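PDB 6CT6: lactate dehydrogenase from Eimeria maxima, which probably catalyses the NADH-dependent interconversion of pyruvate and lactate, and is captured here with the cofactor and the pyruvate analogue oxamate. Local coordinates for residues V147-I152 and N279-V284; S162-M167 and N220-K225. All coordinates share one frame; numbering follows the deposited sequence.

Contact 1 (V147-I152 and N279-V284); sequences VPKHMI and NHYLGV
With CG beside the backbone N and opposite the carbonyl carbon (chi1 -65°), the phenol of Tyr281 extends toward 147-152, where the Lys149 chain bends at chi2 (-64°), which turns CD to the hydroxyl. The contact joins the loop after helix 134-145 and the start of strand 152-155, in the Rossmann-type NAD-binding domain, to strand 281-289, a member of the same mixed sheet as strand 152-155. Tyr281 OH sits 4.0 Å from Lys149 CD and 4.0 Å from Ile152 CG2, so the hydroxyl end of the phenol meets one aliphatic carbon of each residue. Both side chains cross the tyrosine at about a right angle. Tyr270 completes the cluster, meeting the Tyr281 ring edge to face and forming a cation-pi contact with Lys149, while Val138, Ala139 and Gln142 of helix 134-145 also pack on Tyr281. Asn279 and His280 together sit opposite Leu271, making a G1 beta bulge. In the loop, Met151 N binds Pro148 O at 2.9 Å. The imidazole of His280 donates from ND1 to Tyr281 O at 3.0 Å, approaching from above the carbonyl plane, 44° out of it, while the oxygen lies near the plane of the imidazole.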
loop_
_atom_site.group_PDB
_atom_site.type_symbol
_atom_site.label_atom_id
_atom_site.label_comp_id
_atom_site.label_asym_id
_atom_site.label_seq_id
_atom_site.Cartn_x
_atom_site.Cartn_y
_atom_site.Cartn_z
ATOM N N VAL B 147 -2.349 23.175 19.985
ATOM C CA VAL B 147 -0.980 23.193 19.467
ATOM C C VAL B 147 -0.748 24.503 18.723
ATOM O O VAL B 147 -1.714 25.135 18.268
ATOM C CB VAL B 147 -0.700 21.993 18.548
ATOM C CG1 VAL B 147 -0.741 20.693 19.335
ATOM C CG2 VAL B 147 -1.683 21.963 17.380
ATOM N N PRO B 148 0.501 24.945 18.566
ATOM C CA PRO B 148 0.755 26.172 17.801
ATOM C C PRO B 148 0.231 26.059 16.376
ATOM O O PRO B 148 0.230 24.983 15.774
ATOM C CB PRO B 148 2.284 26.301 17.830
ATOM C CG PRO B 148 2.721 25.488 19.002
ATOM C CD PRO B 148 1.737 24.370 19.124
ATOM N N LYS B 149 -0.215 27.198 15.838
ATOM C CA LYS B 149 -0.799 27.215 14.500
ATOM C C LYS B 149 0.181 26.725 13.443
ATOM O O LYS B 149 -0.239 26.166 12.424
ATOM C CB LYS B 149 -1.276 28.626 14.149
ATOM C CG LYS B 149 -2.341 29.180 15.076
ATOM C CD LYS B 149 -3.627 28.373 15.010
ATOM C CE LYS B 149 -4.733 29.059 15.788
ATOM N NZ LYS B 149 -4.335 29.289 17.202
ATOM N N HIS B 150 1.479 26.935 13.652
ATOM C CA HIS B 150 2.478 26.505 12.683
ATOM C C HIS B 150 2.876 25.042 12.842
ATOM O O HIS B 150 3.771 24.583 12.122
ATOM C CB HIS B 150 3.730 27.384 12.782
ATOM C CG HIS B 150 4.494 27.209 14.058
ATOM N ND1 HIS B 150 4.158 27.861 15.225
ATOM C CD2 HIS B 150 5.576 26.450 14.351
ATOM C CE1 HIS B 150 5.000 27.512 16.181
ATOM N NE2 HIS B 150 5.870 26.657 15.677
ATOM N N MET B 151 2.243 24.299 13.753
ATOM C CA MET B 151 2.545 22.886 13.952
ATOM C C MET B 151 1.387 21.979 13.552
ATOM O O MET B 151 1.352 20.813 13.959
ATOM C CB MET B 151 2.932 22.621 15.407
ATOM C CG MET B 151 4.271 23.210 15.815
ATOM S SD MET B 151 5.684 22.518 14.924
ATOM C CE MET B 151 5.902 20.939 15.743
ATOM N N ILE B 152 0.439 22.480 12.763
ATOM C CA ILE B 152 -0.671 21.660 12.293
ATOM C C ILE B 152 -1.112 22.167 10.927
ATOM O O ILE B 152 -1.117 23.372 10.666
ATOM C CB ILE B 152 -1.842 21.652 13.303
ATOM C CG1 ILE B 152 -2.982 20.756 12.805
ATOM C CG2 ILE B 152 -2.353 23.064 13.561
ATOM C CD1 ILE B 152 -3.966 20.368 13.897
ATOM N N ASN B 279 -8.897 33.993 10.323
ATOM C CA ASN B 279 -8.936 33.054 11.446
ATOM C C ASN B 279 -9.567 31.715 11.056
ATOM O O ASN B 279 -10.400 31.166 11.781
ATOM C CB ASN B 279 -9.667 33.671 12.644
ATOM C CG ASN B 279 -9.737 32.734 13.839
ATOM O OD1 ASN B 279 -8.759 32.071 14.185
ATOM N ND2 ASN B 279 -10.906 32.663 14.465
ATOM N N HIS B 280 -9.172 31.169 9.911
ATOM C CA HIS B 280 -9.518 29.787 9.601
ATOM C C HIS B 280 -8.538 29.259 8.560
ATOM O O HIS B 280 -7.571 29.932 8.188
ATOM C CB HIS B 280 -10.984 29.657 9.160
ATOM C CG HIS B 280 -11.296 30.259 7.824
ATOM N ND1 HIS B 280 -11.021 29.621 6.634
ATOM C CD2 HIS B 280 -11.914 31.418 7.494
ATOM C CE1 HIS B 280 -11.433 30.370 5.627
ATOM N NE2 HIS B 280 -11.978 31.469 6.122
ATOM N N TYR B 281 -8.781 28.029 8.116
ATOM C CA TYR B 281 -7.833 27.286 7.300
ATOM C C TYR B 281 -8.233 27.310 5.830
ATOM O O TYR B 281 -9.414 27.414 5.485
ATOM C CB TYR B 281 -7.729 25.839 7.791
ATOM C CG TYR B 281 -7.147 25.723 9.180
ATOM C CD1 TYR B 281 -5.840 25.304 9.374
ATOM C CD2 TYR B 281 -7.902 26.048 10.298
ATOM C CE1 TYR B 281 -5.302 25.203 10.642
ATOM C CE2 TYR B 281 -7.375 25.952 11.570
ATOM C CZ TYR B 281 -6.073 25.530 11.737
ATOM O OH TYR B 281 -5.542 25.435 13.002
ATOM N N LEU B 282 -7.225 27.214 4.965
ATOM C CA LEU B 282 -7.436 27.204 3.525
ATOM C C LEU B 282 -6.207 26.600 2.861
ATOM O O LEU B 282 -5.084 26.756 3.346
ATOM C CB LEU B 282 -7.699 28.617 2.988
ATOM C CG LEU B 282 -8.239 28.734 1.562
ATOM C CD1 LEU B 282 -9.695 28.289 1.493
ATOM C CD2 LEU B 282 -8.091 30.157 1.042
ATOM N N GLY B 283 -6.434 25.911 1.747
ATOM C CA GLY B 283 -5.348 25.318 0.988
ATOM C C GLY B 283 -4.495 26.347 0.278
ATOM O O GLY B 283 -4.935 26.949 -0.705
ATOM N N VAL B 284 -3.273 26.564 0.764
ATOM C CA VAL B 284 -2.369 27.549 0.178
ATOM C C VAL B 284 -0.958 26.973 0.131
ATOM O O VAL B 284 -0.616 26.061 0.893
ATOM C CB VAL B 284 -2.370 28.875 0.967
ATOM C CG1 VAL B 284 -3.758 29.496 0.959
ATOM C CG2 VAL B 284 -1.898 28.650 2.400
#

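Contact 2 (S162-M167 and N220-K225); sequences SRLRRM and NNIYNK. With GLC (alpha-D-glucopyranose), chain E; OXM (oxamic acid), chain F.
Leu164 and Met167 carry helix 157-172 against Ile222 and Lys225 of helix 216-237. At the start of the first segment, Ser162 OG is hydrogen-bonded to Leu159 O within its own helix, and Ser162 O accepts a bond from Ser58 OG of the second subunit. Arg163 reaches past 220-225, its side chain packing on Ala229 and Ile233 farther along helix 216-237, with the chain extended from CG to NE, bringing the guanidinium edge-on to the carboxylate of oxamate. Arg163 NH1 donates to oxamate O2 and Arg163 NH2 to O3, each at 3.0 Å and nearly straight at 168°; this two-pronged grip fixes the rotation of the carboxylate and is the hallmark of the lactate dehydrogenase substrate arginine. Arg100, His187 and Asn132 supply further bonds to the ligand.

One residue on, Leu164 places CG opposite the backbone N (chi1 171°), and its CD1 meets Ile222 CG2 at 3.5 Å, the two side chains crossing at about a right angle. Here, in the C-terminal alpha/beta domain, the axes of 162-167 and 220-225 approach to 9.7 Å and run roughly antiparallel, at 150°. Arg165 and Arg166 turn instead to the subunit interface, Arg165 in a salt bridge to Asp61 of the second subunit. Met167 faces helix 216-237 directly: its CB lies 3.9 Å from Ile222 CG1, and its SD rests 3.6 Å from Lys225 CB. Tyr223, whose CB points away from 162-167, offers one ring face to the bound glucose, whose ring oxygen O5 sits 3.7 Å above the centre of the tyrosine ring plane. Asn220 OD1 approaches C6 of the same sugar, and Glu304 hydrogen-bonds it.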
loop_
_atom_site.group_PDB
_atom_site.type_symbol
_atom_site.label_atom_id
_atom_site.label_comp_id
_atom_site.label_asym_id
_atom_site.label_seq_id
_atom_site.Cartn_x
_atom_site.Cartn_y
_atom_site.Cartn_z
ATOM N N SER B 162 -1.354 16.960 -7.518
ATOM C CA SER B 162 -0.761 15.828 -8.223
ATOM C C SER B 162 -1.656 15.350 -9.355
ATOM O O SER B 162 -1.159 14.844 -10.367
ATOM C CB SER B 162 -0.488 14.677 -7.256
ATOM O OG SER B 162 -1.685 13.982 -6.939
ATOM N N ARG B 163 -2.971 15.504 -9.203
ATOM C CA ARG B 163 -3.898 15.085 -10.247
ATOM C C ARG B 163 -3.868 16.055 -11.422
ATOM O O ARG B 163 -3.829 15.637 -12.585
ATOM C CB ARG B 163 -5.302 14.965 -9.652
ATOM C CG ARG B 163 -5.383 13.910 -8.555
ATOM C CD ARG B 163 -6.643 14.017 -7.721
ATOM N NE ARG B 163 -6.895 12.789 -6.966
ATOM C CZ ARG B 163 -7.769 12.683 -5.970
ATOM N NH1 ARG B 163 -8.481 13.733 -5.586
ATOM N NH2 ARG B 163 -7.929 11.522 -5.347
ATOM N N LEU B 164 -3.889 17.358 -11.136
ATOM C CA LEU B 164 -3.661 18.355 -12.175
ATOM C C LEU B 164 -2.365 18.074 -12.924
ATOM O O LEU B 164 -2.335 18.070 -14.160
ATOM C CB LEU B 164 -3.627 19.754 -11.556
ATOM C CG LEU B 164 -3.176 20.890 -12.479
ATOM C CD1 LEU B 164 -4.094 21.011 -13.688
ATOM C CD2 LEU B 164 -3.120 22.200 -11.710
ATOM N N ARG B 165 -1.278 17.837 -12.182
ATOM C CA ARG B 165 0.030 17.664 -12.807
ATOM C C ARG B 165 0.077 16.408 -13.673
ATOM O O ARG B 165 0.691 16.414 -14.747
ATOM C CB ARG B 165 1.117 17.616 -11.735
ATOM C CG ARG B 165 1.311 18.927 -10.979
ATOM C CD ARG B 165 2.178 18.744 -9.741
ATOM N NE ARG B 165 3.429 18.048 -10.045
ATOM C CZ ARG B 165 3.804 16.876 -9.533
ATOM N NH1 ARG B 165 3.046 16.231 -8.652
ATOM N NH2 ARG B 165 4.962 16.348 -9.897
ATOM N N ARG B 166 -0.556 15.321 -13.226
ATOM C CA ARG B 166 -0.540 14.083 -14.002
ATOM C C ARG B 166 -1.191 14.280 -15.364
ATOM O O ARG B 166 -0.721 13.739 -16.371
ATOM C CB ARG B 166 -1.254 12.970 -13.228
ATOM C CG ARG B 166 -1.470 11.672 -14.013
ATOM C CD ARG B 166 -0.189 10.870 -14.169
ATOM N NE ARG B 166 -0.293 9.894 -15.251
ATOM C CZ ARG B 166 0.389 8.753 -15.311
ATOM N NH1 ARG B 166 1.230 8.414 -14.343
ATOM N NH2 ARG B 166 0.219 7.938 -16.344
ATOM N N MET B 167 -2.280 15.048 -15.413
ATOM C CA MET B 167 -3.026 15.200 -16.657
ATOM C C MET B 167 -2.272 16.073 -17.654
ATOM O O MET B 167 -2.218 15.758 -18.848
ATOM C CB MET B 167 -4.410 15.775 -16.350
ATOM C CG MET B 167 -5.307 14.784 -15.616
ATOM S SD MET B 167 -6.992 15.357 -15.321
ATOM C CE MET B 167 -6.926 15.732 -13.570
ATOM N N ASN B 220 -9.286 23.345 -20.502
ATOM C CA ASN B 220 -10.566 23.429 -19.806
ATOM C C ASN B 220 -11.001 22.067 -19.285
ATOM O O ASN B 220 -11.546 21.964 -18.180
ATOM C CB ASN B 220 -11.640 24.009 -20.725
ATOM C CG ASN B 220 -13.022 23.937 -20.110
ATOM O OD1 ASN B 220 -13.398 24.786 -19.304
ATOM N ND2 ASN B 220 -13.785 22.911 -20.480
ATOM N N ASN B 221 -10.773 21.011 -20.067
ATOM C CA ASN B 221 -11.162 19.675 -19.630
ATOM C C ASN B 221 -10.373 19.252 -18.398
ATOM O O ASN B 221 -10.926 18.642 -17.474
ATOM C CB ASN B 221 -10.956 18.679 -20.770
ATOM C CG ASN B 221 -11.644 17.353 -20.516
ATOM O OD1 ASN B 221 -12.615 17.274 -19.762
ATOM N ND2 ASN B 221 -11.144 16.299 -21.151
ATOM N N ILE B 222 -9.079 19.580 -18.362
ATOM C CA ILE B 222 -8.236 19.208 -17.230
ATOM C C ILE B 222 -8.656 19.967 -15.980
ATOM O O ILE B 222 -8.655 19.414 -14.872
ATOM C CB ILE B 222 -6.756 19.452 -17.581
ATOM C CG1 ILE B 222 -6.286 18.408 -18.601
ATOM C CG2 ILE B 222 -5.882 19.442 -16.320
ATOM C CD1 ILE B 222 -4.923 18.688 -19.195
ATOM N N TYR B 223 -9.003 21.247 -16.132
ATOM C CA TYR B 223 -9.530 22.021 -15.013
ATOM C C TYR B 223 -10.739 21.329 -14.399
ATOM O O TYR B 223 -10.837 21.194 -13.173
ATOM C CB TYR B 223 -9.887 23.424 -15.501
ATOM C CG TYR B 223 -10.520 24.338 -14.473
ATOM C CD1 TYR B 223 -9.739 25.134 -13.648
ATOM C CD2 TYR B 223 -11.900 24.427 -14.351
ATOM C CE1 TYR B 223 -10.313 25.981 -12.717
ATOM C CE2 TYR B 223 -12.484 25.269 -13.424
ATOM C CZ TYR B 223 -11.685 26.046 -12.609
ATOM O OH TYR B 223 -12.255 26.888 -11.683
ATOM N N ASN B 224 -11.661 20.863 -15.242
ATOM C CA ASN B 224 -12.851 20.177 -14.749
ATOM C C ASN B 224 -12.498 18.810 -14.179
ATOM O O ASN B 224 -12.965 18.438 -13.095
ATOM C CB ASN B 224 -13.874 20.033 -15.876
ATOM C CG ASN B 224 -14.432 21.365 -16.330
ATOM O OD1 ASN B 224 -14.637 22.271 -15.523
ATOM N ND2 ASN B 224 -14.679 21.492 -17.630
ATOM N N LYS B 225 -11.682 18.040 -14.902
ATOM C CA LYS B 225 -11.354 16.696 -14.446
ATOM C C LYS B 225 -10.613 16.718 -13.115
ATOM O O LYS B 225 -10.769 15.796 -12.307
ATOM C CB LYS B 225 -10.545 15.962 -15.518
ATOM C CG LYS B 225 -11.402 15.392 -16.657
ATOM C CD LYS B 225 -12.321 14.277 -16.147
ATOM C CE LYS B 225 -13.340 13.804 -17.177
ATOM N NZ LYS B 225 -14.383 12.960 -16.525
HETATM C C1 GLC E . -11.333 28.889 -15.019
HETATM C C2 GLC E . -9.794 29.197 -15.014
HETATM C C3 GLC E . -9.242 29.237 -16.455
HETATM C C4 GLC E . -9.621 27.922 -17.081
HETATM C C5 GLC E . -11.121 27.995 -17.285
HETATM C C6 GLC E . -11.478 26.741 -18.104
HETATM O O1 GLC E . -12.044 30.086 -15.172
HETATM O O2 GLC E . -9.544 30.438 -14.413
HETATM O O3 GLC E . -7.845 29.317 -16.416
HETATM O O4 GLC E . -9.017 27.821 -18.344
HETATM O O5 GLC E . -11.749 27.925 -16.017
HETATM O O6 GLC E . -10.943 25.629 -17.437
HETATM C C1 OXM F . -11.362 12.498 -1.444
HETATM N N1 OXM F . -12.343 11.423 -1.446
HETATM O O1 OXM F . -11.332 13.277 -0.545
HETATM C C2 OXM F . -10.367 12.634 -2.600
HETATM O O2 OXM F . -10.194 13.748 -3.156
HETATM O O3 OXM F . -9.714 11.633 -2.996
#

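How the contacts relate
Contact 2 is nested along the chain inside the loop closed by contact 1: 147-152 comes first, then both helical segments, then 279-284. The two centres lie 26 Å apart and the nearest atoms about 12 Å, so they do not touch. Contact 1 links the loop leading into strand 152-155 with strand 281-289; both strands belong to the large mixed sheet, separated in it by strand 263-272. Contact 2 lies outside that sheet, pairing helices 157-172 and 216-237 farther from the centre of the chain. Helix 157-172 follows closely on strand 152-155, so the chain passes from the sheet of the cofactor-binding domain straight into the helix that carries the oxamate-binding Arg163.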